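Local coordinates for ricin B-related lectin (Polyporus squamosus, PDB 5MUA), which binds galactose through a ricin-type beta-trefoil lectin module and carries a papain-like protease module that holds calcium ions and the inhibitor E-64, at residues L21-D26 against V62-A67; I51-V54 against T59-V62; K96-Q101 against K107-E112; W133-I136 against S141-W144. All coordinates share one frame; numbering follows the deposited sequence. Where two conformers were deposited one is given.

Contact 1 opens first along the chain: L21-D26 is met by V62-A67, and the long loop between them contains I51-V54; contact 2 closes a short hairpin that ends on the same strand, 59-64, and shares V62 with contact 1. Contact 3 follows in series as a second hairpin, whose strand 97-100 pairs with strand 59-64 through a probable hydrogen bond from W97 N to Y60 O (2.7 Å). Contact 4 comes last and closes the turn before strand 144-152. K107 NZ of contact 3 reaches Q142 OE1 of contact 4 at 3.0 Å, while L21 CD2 packs on W144 CZ3 at 3.7 Å, bringing an early strand of the trefoil against its last one.

Contact 1 of 4, residues L21-D26 against V62-A67; sequences LALSED and VRNAFA
L23 carries most of the contact with N64 and A67, although its CA stays 7.0 Å from the CA of N64 and no hydrogen bond links the two segments. Its CB lies 3.5 Å from N64 ND2, with the carboxamide carbon only slightly further away. From there CG is anti to the backbone N (chi1 -169°), which carries the branch over toward residues 64-67. CD2 then ends 3.6 Å from A67 CB, an apolar touch, and 4.1 Å from N64 CG, so the leucine passes slantwise across the amide. Around the rest of the isobutyl group, V35 and S69 add to the packing.

This is a seam of the beta-trefoil: strand 19-23 meets the point where strand 59-64 ends and the chain turns toward strand 70-73. N64 OD1 accepts from A67 N at 2.9 Å with an angle of 163° at the hydrogen, in the carbonyl plane and on a lone pair, an Asx motif that holds A67 CB where CD2 reaches it. N64 ND2 donates to N46 O, and N46 is also bonded to the backbone of L23, so one residue ties the amide to the strand it covers.

Further out, E25 OE2 comes to 4.0 Å from F66 CE2, the carboxylate and ring planes being 69° apart; this is a loose touch near the surface. S24 OG accepts from D26 N at 3.1 Å, an ST turn that shapes the chain leaving the strand. The side chain of L23 is about 8 Å from that of the galactose-binding residue D72.

Contact 2 of 4, residues I51-V54 against T59-V62; sequences IEPV and TYTV
E52 and T61 face each other as an antiparallel hydrogen-bonded pair, and both of its backbone bonds are formed. E52 N donates to T61 O at 3.0 Å (160° at the hydrogen), and T61 N returns to E52 O over the same length. Two residues further on, past P53, V54 N gives a longer bond of 3.3 Å to T59 O. P53, which lacks an N-H, sits opposite Y60 at a non-hydrogen-bonded position, where none is called for across the pair. E52 O is further approached by Y60 CA in a CA-H...O contact, and T61 O by I51 CA likewise.

These bonds define the beta hairpin of strands 49-53 and 59-64, part of the beta-trefoil; its second strand continues the pairing outward, with Y60 bonded to W97 and V62 to M71 through their backbones. On the E52 and T61 face, a chi1 of 47° turns T61 OG1 back over its own backbone, toward E52. OG1 also lies 3.4 Å from E52 O, at best a weak bond, its proton having another acceptor in reach. One water bridges the side chains, 2.7 Å from E52 OE1 and from T61 OG1. T59 OG1 is satisfied by A57 O.

I51 CG2 presses on Y60 CB at 3.5 Å, while P53 CB lies 4.0 Å from Y60 CE1. V54 CG2 touches T59 CG2 at 3.7 Å, and F3 meets the Y60 ring edge-to-face.

Contact 3 of 4, residues K96-Q101 against K107-E112; sequences KWIISQ and KIKSKE
The indole of W97 leans across S110 and I108. A water stands over the centre of one face, 3.3 Å above the ring plane; it donates to K96 O and is hydrogen-bonded to S110 OG, which pins it there. The benzo side reaches the partner strand, with CZ3 3.6 Å from S110 CB and CE3 3.8 Å from I108 CG2, the isoleucine coming in obliquely. W97 NE1 is used outside the hairpin, donating to M71 O. W97 shares a face of the hairpin with I99, I108 and S110, where V62, V117 and F146 complete the packing, and chi1 -60° swings the ring across to S110 and I108.

W97 is the tryptophan of a QxW motif, the signature of ricin-type beta-trefoil repeats, and its side chain lies about 6 Å from that of D72, a galactose-binding residue. The register is regular and antiparallel. I98 N donates to K109 O at 2.7 Å and 172°, in the carbonyl plane, with the return bond in place; S100 and K107 form the next hydrogen-bonded pair. K111 N to K96 O adds a nearly straight bond of 2.9 Å just past the strand.

On the outer side the I98 and K109 chains run side by side. K96 and K111 do too, CD to CD at 3.9 Å; K111 NZ makes salt bridges to E56 and D93, which would offset the nearby K96 charge.

Contact 4 of 4, residues W133-I136 against S141-W144; sequences WQNI and SQNW
The carboxamide of Q142 reaches into the backbone of Q134 and I136. Its NE2 donates to Q134 O at 2.8 Å, 156° at the hydrogen, arriving well above the carbonyl plane. Its OE1 in turn accepts from I136 N at 2.9 Å and 153°; this donor also stands above the plane of the acceptor group. The I136 side chain crosses the amide at about a right angle, with CG1 3.7 Å from NE2. Its CD1 is equally near S141 OG, which is hydrogen-bonded to N139 OD1.

In the next shell, each amide atom has a second partner: NE2 donates to T118 OG1 of strand 116-120, and OE1 accepts from K107 NZ of the neighbouring hairpin. An extended chain, chi2 -177°, lets the amide span the gap from its own backbone. Q142 and W144 are the first and last residues of a QxW motif, the sequence mark of ricin-type trefoil repeats. W144 sits further out, its NE1 bonded to V117 O and its ring packed on I108 and I11, so the motif joins the surface turn to the trefoil core.

With two donors meeting OE1 and two acceptors meeting NE2, the rotation of the amide is settled: reversing it would set NE2 against the donors I136 N and K107 NZ. The lysine charge would probably polarise the amide and make NE2 a better donor to Q134 O.

Contact 1 of 4, residues L21-D26 against V62-A67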
loop_
_atom_site.group_PDB
_atom_site.type_symbol
_atom_site.label_atom_id
_atom_site.label_comp_id
_atom_site.label_asym_id
_atom_site.label_seq_id
_atom_site.Cartn_x
_atom_site.Cartn_y
_atom_site.Cartn_z
ATOM N N LEU B 21 -25.690 -20.986 2.254
ATOM C CA LEU B 21 -25.382 -21.050 3.630
ATOM C C LEU B 21 -24.643 -19.807 4.078
ATOM O O LEU B 21 -23.789 -19.283 3.372
ATOM C CB LEU B 21 -24.560 -22.258 3.891
ATOM C CG LEU B 21 -25.314 -23.588 3.692
ATOM C CD1 LEU B 21 -24.365 -24.672 4.177
ATOM C CD2 LEU B 21 -26.631 -23.652 4.489
ATOM N N ALA B 22 -24.956 -19.370 5.270
ATOM C CA ALA B 22 -24.227 -18.258 5.903
ATOM C C ALA B 22 -24.176 -18.535 7.419
ATOM O O ALA B 22 -24.823 -19.450 7.927
ATOM C CB ALA B 22 -24.920 -16.927 5.593
ATOM N N LEU B 23 -23.367 -17.769 8.144
ATOM C CA LEU B 23 -23.333 -17.845 9.590
ATOM C C LEU B 23 -24.033 -16.647 10.207
ATOM O O LEU B 23 -23.792 -15.516 9.832
ATOM C CB LEU B 23 -21.915 -17.977 10.076
ATOM C CG LEU B 23 -21.825 -18.324 11.537
ATOM C CD1 LEU B 23 -22.154 -19.809 11.779
ATOM C CD2 LEU B 23 -20.363 -18.093 11.976
ATOM N N SER B 24 -24.929 -16.924 11.138
ATOM C CA SER B 24 -25.608 -15.944 11.928
ATOM C C SER B 24 -24.641 -15.048 12.624
ATOM O O SER B 24 -23.587 -15.517 13.048
ATOM C CB SER B 24 -26.491 -16.577 13.011
ATOM O OG SER B 24 -27.214 -15.535 13.677
ATOM N N GLU B 25 -24.989 -13.764 12.733
ATOM C CA GLU B 25 -24.171 -12.854 13.574
ATOM C C GLU B 25 -24.567 -12.796 15.061
ATOM O O GLU B 25 -23.874 -12.153 15.880
ATOM C CB GLU B 25 -24.169 -11.443 12.978
ATOM C CG GLU B 25 -23.597 -11.311 11.596
ATOM C CD GLU B 25 -23.529 -9.859 11.217
ATOM O OE1 GLU B 25 -24.594 -9.343 10.858
ATOM O OE2 GLU B 25 -22.449 -9.251 11.365
ATOM N N ASP B 26 -25.659 -13.495 15.425
ATOM C CA ASP B 26 -26.156 -13.506 16.779
ATOM C C ASP B 26 -25.752 -14.764 17.513
ATOM O O ASP B 26 -25.818 -15.912 16.959
ATOM C CB ASP B 26 -27.667 -13.414 16.795
ATOM C CG ASP B 26 -28.173 -12.023 16.419
ATOM O OD1 ASP B 26 -27.511 -11.025 16.793
ATOM O OD2 ASP B 26 -29.218 -11.985 15.783
ATOM N N VAL B 62 -14.628 -26.597 7.234
ATOM C CA VAL B 62 -15.436 -25.646 6.519
ATOM C C VAL B 62 -15.567 -24.476 7.473
ATOM O O VAL B 62 -16.280 -24.509 8.476
ATOM C CB VAL B 62 -16.827 -26.239 6.122
ATOM C CG1 VAL B 62 -17.702 -25.198 5.445
ATOM C CG2 VAL B 62 -16.619 -27.452 5.283
ATOM N N ARG B 63 -14.806 -23.451 7.183
ATOM C CA ARG B 63 -14.651 -22.272 8.061
ATOM C C ARG B 63 -15.320 -21.055 7.500
ATOM O O ARG B 63 -15.182 -20.778 6.312
ATOM C CB ARG B 63 -13.141 -22.014 8.241
ATOM C CG ARG B 63 -12.803 -21.045 9.327
ATOM C CD ARG B 63 -11.307 -20.755 9.426
ATOM N NE ARG B 63 -11.100 -20.060 10.670
ATOM C CZ ARG B 63 -9.923 -19.636 11.105
ATOM N NH1 ARG B 63 -8.826 -19.768 10.358
ATOM N NH2 ARG B 63 -9.869 -19.083 12.285
ATOM N N ASN B 64 -15.994 -20.299 8.341
ATOM C CA ASN B 64 -16.639 -19.064 7.904
ATOM C C ASN B 64 -15.530 -18.006 7.734
ATOM O O ASN B 64 -14.811 -17.728 8.667
ATOM C CB ASN B 64 -17.714 -18.636 8.894
ATOM C CG ASN B 64 -18.583 -17.555 8.347
ATOM O OD1 ASN B 64 -18.412 -16.404 8.682
ATOM N ND2 ASN B 64 -19.542 -17.920 7.495
ATOM N N ALA B 65 -15.303 -17.511 6.524
ATOM C CA ALA B 65 -14.139 -16.611 6.289
ATOM C C ALA B 65 -14.345 -15.368 7.171
ATOM O O ALA B 65 -13.362 -14.854 7.736
ATOM C CB ALA B 65 -14.011 -16.210 4.822
ATOM N N PHE B 66 -15.588 -14.872 7.234
ATOM C CA PHE B 66 -15.902 -13.652 7.951
ATOM C C PHE B 66 -15.702 -13.833 9.454
ATOM O O PHE B 66 -14.893 -13.167 10.055
ATOM C CB PHE B 66 -17.320 -13.174 7.609
ATOM C CG PHE B 66 -17.764 -11.923 8.345
ATOM C CD1 PHE B 66 -17.295 -10.677 7.962
ATOM C CD2 PHE B 66 -18.611 -12.004 9.456
ATOM C CE1 PHE B 66 -17.688 -9.539 8.660
ATOM C CE2 PHE B 66 -19.003 -10.873 10.176
ATOM C CZ PHE B 66 -18.551 -9.631 9.745
ATOM N N ALA B 67 -16.446 -14.780 10.060
ATOM C CA ALA B 67 -16.525 -14.916 11.510
ATOM C C ALA B 67 -15.376 -15.718 12.100
ATOM O O ALA B 67 -15.123 -15.624 13.310
ATOM C CB ALA B 67 -17.858 -15.529 11.945
#

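Contact 2 of 4, residues I51-V54 against T59-V62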
loop_
_atom_site.group_PDB
_atom_site.type_symbol
_atom_site.label_atom_id
_atom_site.label_comp_id
_atom_site.label_asym_id
_atom_site.label_seq_id
_atom_site.Cartn_x
_atom_site.Cartn_y
_atom_site.Cartn_z
ATOM N N ILE B 51 -12.684 -23.718 2.814
ATOM C CA ILE B 51 -12.747 -25.170 2.922
ATOM C C ILE B 51 -11.338 -25.662 2.775
ATOM O O ILE B 51 -10.692 -25.423 1.734
ATOM C CB ILE B 51 -13.700 -25.729 1.865
ATOM C CG1 ILE B 51 -15.079 -25.196 2.151
ATOM C CG2 ILE B 51 -13.709 -27.263 1.974
ATOM C CD1 ILE B 51 -16.164 -25.756 1.239
ATOM N N GLU B 52 -10.822 -26.251 3.836
ATOM C CA GLU B 52 -9.415 -26.613 3.939
ATOM C C GLU B 52 -9.218 -28.116 4.197
ATOM O O GLU B 52 -9.776 -28.654 5.101
ATOM C CB GLU B 52 -8.658 -25.782 4.966
ATOM C CG GLU B 52 -8.650 -24.295 4.653
ATOM C CD GLU B 52 -8.180 -23.413 5.799
ATOM O OE1 GLU B 52 -8.907 -23.325 6.802
ATOM O OE2 GLU B 52 -7.053 -22.866 5.712
ATOM N N PRO B 53 -8.346 -28.742 3.409
ATOM C CA PRO B 53 -8.109 -30.181 3.565
ATOM C C PRO B 53 -7.463 -30.470 4.885
ATOM O O PRO B 53 -6.618 -29.670 5.325
ATOM C CB PRO B 53 -7.190 -30.523 2.376
ATOM C CG PRO B 53 -6.482 -29.254 2.054
ATOM C CD PRO B 53 -7.514 -28.158 2.344
ATOM N N VAL B 54 -7.815 -31.573 5.523
ATOM C CA VAL B 54 -7.157 -31.970 6.758
ATOM C C VAL B 54 -6.307 -33.258 6.621
ATOM O O VAL B 54 -5.999 -33.869 7.600
ATOM C CB VAL B 54 -8.109 -32.149 7.948
ATOM C CG1 VAL B 54 -8.693 -30.819 8.407
ATOM C CG2 VAL B 54 -9.175 -33.136 7.598
ATOM N N THR B 59 -11.786 -35.067 3.064
ATOM C CA THR B 59 -12.202 -34.550 4.342
ATOM C C THR B 59 -11.646 -33.145 4.553
ATOM O O THR B 59 -10.491 -32.883 4.217
ATOM C CB THR B 59 -11.734 -35.497 5.457
ATOM O OG1 THR B 59 -12.243 -36.815 5.134
ATOM C CG2 THR B 59 -12.272 -35.072 6.775
ATOM N N TYR B 60 -12.491 -32.253 5.089
ATOM C CA TYR B 60 -12.208 -30.815 5.114
ATOM C C TYR B 60 -12.793 -30.195 6.350
ATOM O O TYR B 60 -13.847 -30.653 6.864
ATOM C CB TYR B 60 -12.871 -30.114 3.915
ATOM C CG TYR B 60 -12.400 -30.636 2.579
ATOM C CD1 TYR B 60 -11.263 -30.104 1.944
ATOM C CD2 TYR B 60 -13.100 -31.658 1.911
ATOM C CE1 TYR B 60 -10.813 -30.615 0.696
ATOM C CE2 TYR B 60 -12.673 -32.169 0.707
ATOM C CZ TYR B 60 -11.538 -31.654 0.094
ATOM O OH TYR B 60 -11.150 -32.186 -1.105
ATOM N N THR B 61 -12.147 -29.108 6.821
ATOM C CA THR B 61 -12.855 -28.164 7.684
ATOM C C THR B 61 -13.545 -27.176 6.747
ATOM O O THR B 61 -13.093 -26.945 5.632
ATOM C CB THR B 61 -11.909 -27.415 8.606
ATOM O OG1 THR B 61 -10.759 -26.916 7.892
ATOM C CG2 THR B 61 -11.461 -28.297 9.707
ATOM N N VAL B 62 -14.628 -26.597 7.234
ATOM C CA VAL B 62 -15.436 -25.646 6.519
ATOM C C VAL B 62 -15.567 -24.476 7.473
ATOM O O VAL B 62 -16.280 -24.509 8.476
ATOM C CB VAL B 62 -16.827 -26.239 6.122
ATOM C CG1 VAL B 62 -17.702 -25.198 5.445
ATOM C CG2 VAL B 62 -16.619 -27.452 5.283
HETATM O O HOH W 1 -11.328 -24.494 6.848
#

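Contact 3 of 4, residues K96-Q101 against K107-E112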
loop_
_atom_site.group_PDB
_atom_site.type_symbol
_atom_site.label_atom_id
_atom_site.label_comp_id
_atom_site.label_asym_id
_atom_site.label_seq_id
_atom_site.Cartn_x
_atom_site.Cartn_y
_atom_site.Cartn_z
ATOM N N LYS B 96 -15.060 -31.841 11.029
ATOM C CA LYS B 96 -14.519 -32.354 9.815
ATOM C C LYS B 96 -15.653 -32.906 8.984
ATOM O O LYS B 96 -16.577 -33.566 9.523
ATOM C CB LYS B 96 -13.530 -33.475 10.093
ATOM C CG LYS B 96 -12.241 -32.959 10.757
ATOM C CD LYS B 96 -11.288 -34.132 11.033
ATOM C CE LYS B 96 -9.859 -33.703 11.309
ATOM N NZ LYS B 96 -9.733 -33.035 12.601
ATOM N N TRP B 97 -15.557 -32.615 7.704
ATOM C CA TRP B 97 -16.660 -32.812 6.738
ATOM C C TRP B 97 -16.175 -33.514 5.474
ATOM O O TRP B 97 -15.177 -33.099 4.883
ATOM C CB TRP B 97 -17.270 -31.458 6.402
ATOM C CG TRP B 97 -17.812 -30.772 7.596
ATOM C CD1 TRP B 97 -17.210 -29.792 8.327
ATOM C CD2 TRP B 97 -19.064 -31.030 8.250
ATOM N NE1 TRP B 97 -17.980 -29.471 9.375
ATOM C CE2 TRP B 97 -19.130 -30.184 9.367
ATOM C CE3 TRP B 97 -20.115 -31.908 8.018
ATOM C CZ2 TRP B 97 -20.241 -30.143 10.239
ATOM C CZ3 TRP B 97 -21.275 -31.848 8.860
ATOM C CH2 TRP B 97 -21.319 -31.027 9.973
ATOM N N ILE B 98 -16.844 -34.610 5.119
ATOM C CA ILE B 98 -16.525 -35.417 3.967
ATOM C C ILE B 98 -17.446 -34.885 2.892
ATOM O O ILE B 98 -18.685 -34.966 3.017
ATOM C CB ILE B 98 -16.702 -36.948 4.207
ATOM C CG1 ILE B 98 -15.689 -37.422 5.299
ATOM C CG2 ILE B 98 -16.365 -37.679 2.920
ATOM C CD1 ILE B 98 -15.905 -38.854 5.830
ATOM N N ILE B 99 -16.843 -34.372 1.831
ATOM C CA ILE B 99 -17.581 -33.725 0.722
ATOM C C ILE B 99 -17.390 -34.586 -0.497
ATOM O O ILE B 99 -16.288 -34.708 -0.959
ATOM C CB ILE B 99 -17.089 -32.311 0.502
ATOM C CG1 ILE B 99 -17.405 -31.467 1.749
ATOM C CG2 ILE B 99 -17.793 -31.698 -0.724
ATOM C CD1 ILE B 99 -16.723 -30.130 1.732
ATOM N N SER B 100 -18.491 -35.137 -1.010
ATOM C CA SER B 100 -18.510 -36.160 -2.061
ATOM C C SER B 100 -19.591 -35.836 -3.117
ATOM O O SER B 100 -20.591 -35.145 -2.820
ATOM C CB SER B 100 -18.814 -37.533 -1.394
ATOM O OG SER B 100 -20.185 -37.487 -1.011
ATOM N N GLN B 101 -19.450 -36.415 -4.327
ATOM C CA GLN B 101 -20.224 -36.028 -5.575
ATOM C C GLN B 101 -21.322 -37.045 -6.020
ATOM O O GLN B 101 -21.153 -38.235 -5.822
ATOM C CB GLN B 101 -19.199 -35.832 -6.721
ATOM C CG GLN B 101 -19.654 -34.975 -7.875
ATOM C CD GLN B 101 -18.586 -34.774 -8.957
ATOM O OE1 GLN B 101 -17.383 -34.817 -8.707
ATOM N NE2 GLN B 101 -19.035 -34.536 -10.161
ATOM N N LYS B 107 -22.701 -33.830 -1.542
ATOM C CA LYS B 107 -23.183 -33.915 -0.166
ATOM C C LYS B 107 -22.058 -33.546 0.823
ATOM O O LYS B 107 -20.857 -33.685 0.464
ATOM C CB LYS B 107 -23.704 -35.329 0.132
ATOM C CG LYS B 107 -24.936 -35.669 -0.725
ATOM C CD LYS B 107 -25.617 -36.981 -0.371
ATOM C CE LYS B 107 -26.374 -36.802 0.911
ATOM N NZ LYS B 107 -27.256 -37.935 1.235
ATOM N N ILE B 108 -22.470 -33.179 2.053
ATOM C CA ILE B 108 -21.539 -32.746 3.126
ATOM C C ILE B 108 -21.852 -33.628 4.360
ATOM O O ILE B 108 -22.846 -33.442 5.052
ATOM C CB ILE B 108 -21.714 -31.271 3.486
ATOM C CG1 ILE B 108 -21.734 -30.396 2.219
ATOM C CG2 ILE B 108 -20.626 -30.817 4.452
ATOM C CD1 ILE B 108 -22.169 -28.977 2.493
ATOM N N LYS B 109 -20.929 -34.542 4.680
ATOM C CA LYS B 109 -21.177 -35.518 5.720
ATOM C C LYS B 109 -20.220 -35.317 6.863
ATOM O O LYS B 109 -19.012 -35.161 6.629
ATOM C CB LYS B 109 -20.961 -36.911 5.159
ATOM C CG LYS B 109 -21.268 -38.046 6.163
ATOM C CD LYS B 109 -21.101 -39.368 5.509
ATOM C CE LYS B 109 -19.673 -39.635 5.274
ATOM N NZ LYS B 109 -19.383 -41.063 4.949
ATOM N N SER B 110 -20.767 -35.312 8.077
ATOM C CA SER B 110 -19.925 -35.210 9.316
ATOM C C SER B 110 -19.050 -36.454 9.472
ATOM O O SER B 110 -19.563 -37.599 9.416
ATOM C CB SER B 110 -20.786 -35.039 10.527
ATOM O OG SER B 110 -19.997 -35.256 11.700
ATOM N N LYS B 111 -17.745 -36.255 9.624
ATOM C CA LYS B 111 -16.820 -37.401 9.781
ATOM C C LYS B 111 -17.205 -38.111 11.066
ATOM O O LYS B 111 -17.116 -39.334 11.138
ATOM C CB LYS B 111 -15.367 -36.928 9.925
ATOM C CG LYS B 111 -14.381 -38.093 10.064
ATOM C CD LYS B 111 -13.029 -37.620 10.438
ATOM C CE LYS B 111 -12.012 -38.753 10.747
ATOM N NZ LYS B 111 -10.839 -38.003 11.307
ATOM N N GLU B 112 -17.631 -37.376 12.075
ATOM C CA GLU B 112 -17.928 -38.016 13.351
ATOM C C GLU B 112 -19.127 -38.933 13.261
ATOM O O GLU B 112 -19.036 -40.098 13.675
ATOM C CB GLU B 112 -18.159 -36.997 14.420
ATOM C CG GLU B 112 -18.867 -37.264 15.743
ATOM C CD GLU B 112 -17.954 -37.858 16.753
ATOM O OE1 GLU B 112 -18.476 -38.401 17.729
ATOM O OE2 GLU B 112 -16.733 -37.721 16.568
HETATM O O HOH W 2 -18.548 -32.908 11.298
#

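Contact 4 of 4, residues W133-I136 against S141-W144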
loop_
_atom_site.group_PDB
_atom_site.type_symbol
_atom_site.label_atom_id
_atom_site.label_comp_id
_atom_site.label_asym_id
_atom_site.label_seq_id
_atom_site.Cartn_x
_atom_site.Cartn_y
_atom_site.Cartn_z
ATOM N N TRP B 133 -28.698 -34.723 9.728
ATOM C CA TRP B 133 -29.774 -35.694 9.527
ATOM C C TRP B 133 -29.173 -36.943 8.855
ATOM O O TRP B 133 -28.273 -36.879 8.012
ATOM C CB TRP B 133 -30.862 -35.093 8.631
ATOM C CG TRP B 133 -32.268 -35.759 8.858
ATOM C CD1 TRP B 133 -32.707 -36.981 8.348
ATOM C CD2 TRP B 133 -33.318 -35.266 9.652
ATOM N NE1 TRP B 133 -33.963 -37.246 8.799
ATOM C CE2 TRP B 133 -34.400 -36.200 9.552
ATOM C CE3 TRP B 133 -33.511 -34.082 10.394
ATOM C CZ2 TRP B 133 -35.595 -36.003 10.193
ATOM C CZ3 TRP B 133 -34.680 -33.885 11.033
ATOM C CH2 TRP B 133 -35.731 -34.847 10.954
ATOM N N GLN B 134 -29.718 -38.101 9.214
ATOM C CA GLN B 134 -29.336 -39.324 8.506
ATOM C C GLN B 134 -29.615 -39.213 6.995
ATOM O O GLN B 134 -30.336 -38.349 6.511
ATOM C CB GLN B 134 -30.071 -40.537 9.112
ATOM C CG GLN B 134 -31.557 -40.492 8.898
ATOM C CD GLN B 134 -32.271 -41.726 9.501
ATOM O OE1 GLN B 134 -32.194 -42.816 8.967
ATOM N NE2 GLN B 134 -32.926 -41.524 10.606
ATOM N N ASN B 135 -29.029 -40.109 6.249
ATOM C CA ASN B 135 -29.268 -40.141 4.807
ATOM C C ASN B 135 -30.745 -40.088 4.430
ATOM O O ASN B 135 -31.571 -40.827 4.985
ATOM C CB ASN B 135 -28.586 -41.360 4.164
ATOM C CG ASN B 135 -28.610 -41.312 2.628
ATOM O OD1 ASN B 135 -28.452 -40.268 2.019
ATOM N ND2 ASN B 135 -28.828 -42.450 2.015
ATOM N N ILE B 136 -31.066 -39.174 3.539
ATOM C CA ILE B 136 -32.402 -38.970 3.001
ATOM C C ILE B 136 -32.395 -39.329 1.544
ATOM O O ILE B 136 -31.579 -38.813 0.805
ATOM C CB ILE B 136 -32.856 -37.536 3.179
ATOM C CG1 ILE B 136 -33.118 -37.261 4.672
ATOM C CG2 ILE B 136 -34.167 -37.243 2.357
ATOM C CD1 ILE B 136 -33.449 -35.808 5.022
ATOM N N SER B 141 -32.834 -32.450 -0.062
ATOM C CA SER B 141 -32.497 -31.481 0.971
ATOM C C SER B 141 -31.053 -31.596 1.456
ATOM O O SER B 141 -30.559 -30.668 2.106
ATOM C CB SER B 141 -33.475 -31.596 2.162
ATOM O OG SER B 141 -33.293 -32.859 2.851
ATOM N N GLN B 142 -30.388 -32.709 1.192
ATOM C CA GLN B 142 -28.995 -32.870 1.548
ATOM C C GLN B 142 -28.020 -32.602 0.402
ATOM O O GLN B 142 -26.807 -32.893 0.518
ATOM C CB GLN B 142 -28.739 -34.256 2.132
ATOM C CG GLN B 142 -29.720 -34.589 3.225
ATOM C CD GLN B 142 -29.504 -35.908 3.902
ATOM O OE1 GLN B 142 -29.195 -36.911 3.275
ATOM N NE2 GLN B 142 -29.755 -35.918 5.192
ATOM N N ASN B 143 -28.533 -32.019 -0.699
ATOM C CA ASN B 143 -27.690 -31.830 -1.867
ATOM C C ASN B 143 -27.379 -30.332 -1.918
ATOM O O ASN B 143 -28.275 -29.481 -1.729
ATOM C CB ASN B 143 -28.421 -32.217 -3.130
ATOM C CG ASN B 143 -28.663 -33.713 -3.223
ATOM O OD1 ASN B 143 -28.119 -34.503 -2.440
ATOM N ND2 ASN B 143 -29.465 -34.105 -4.206
ATOM N N TRP B 144 -26.141 -30.062 -2.243
ATOM C CA TRP B 144 -25.591 -28.659 -2.202
ATOM C C TRP B 144 -24.765 -28.489 -3.480
ATOM O O TRP B 144 -24.180 -29.446 -3.984
ATOM C CB TRP B 144 -24.687 -28.498 -0.955
ATOM C CG TRP B 144 -25.436 -28.725 0.297
ATOM C CD1 TRP B 144 -25.558 -29.914 0.934
ATOM C CD2 TRP B 144 -26.251 -27.806 1.006
ATOM N NE1 TRP B 144 -26.409 -29.789 2.018
ATOM C CE2 TRP B 144 -26.854 -28.507 2.066
ATOM C CE3 TRP B 144 -26.590 -26.451 0.824
ATOM C CZ2 TRP B 144 -27.718 -27.902 2.950
ATOM C CZ3 TRP B 144 -27.427 -25.861 1.689
ATOM C CH2 TRP B 144 -28.010 -26.570 2.749
#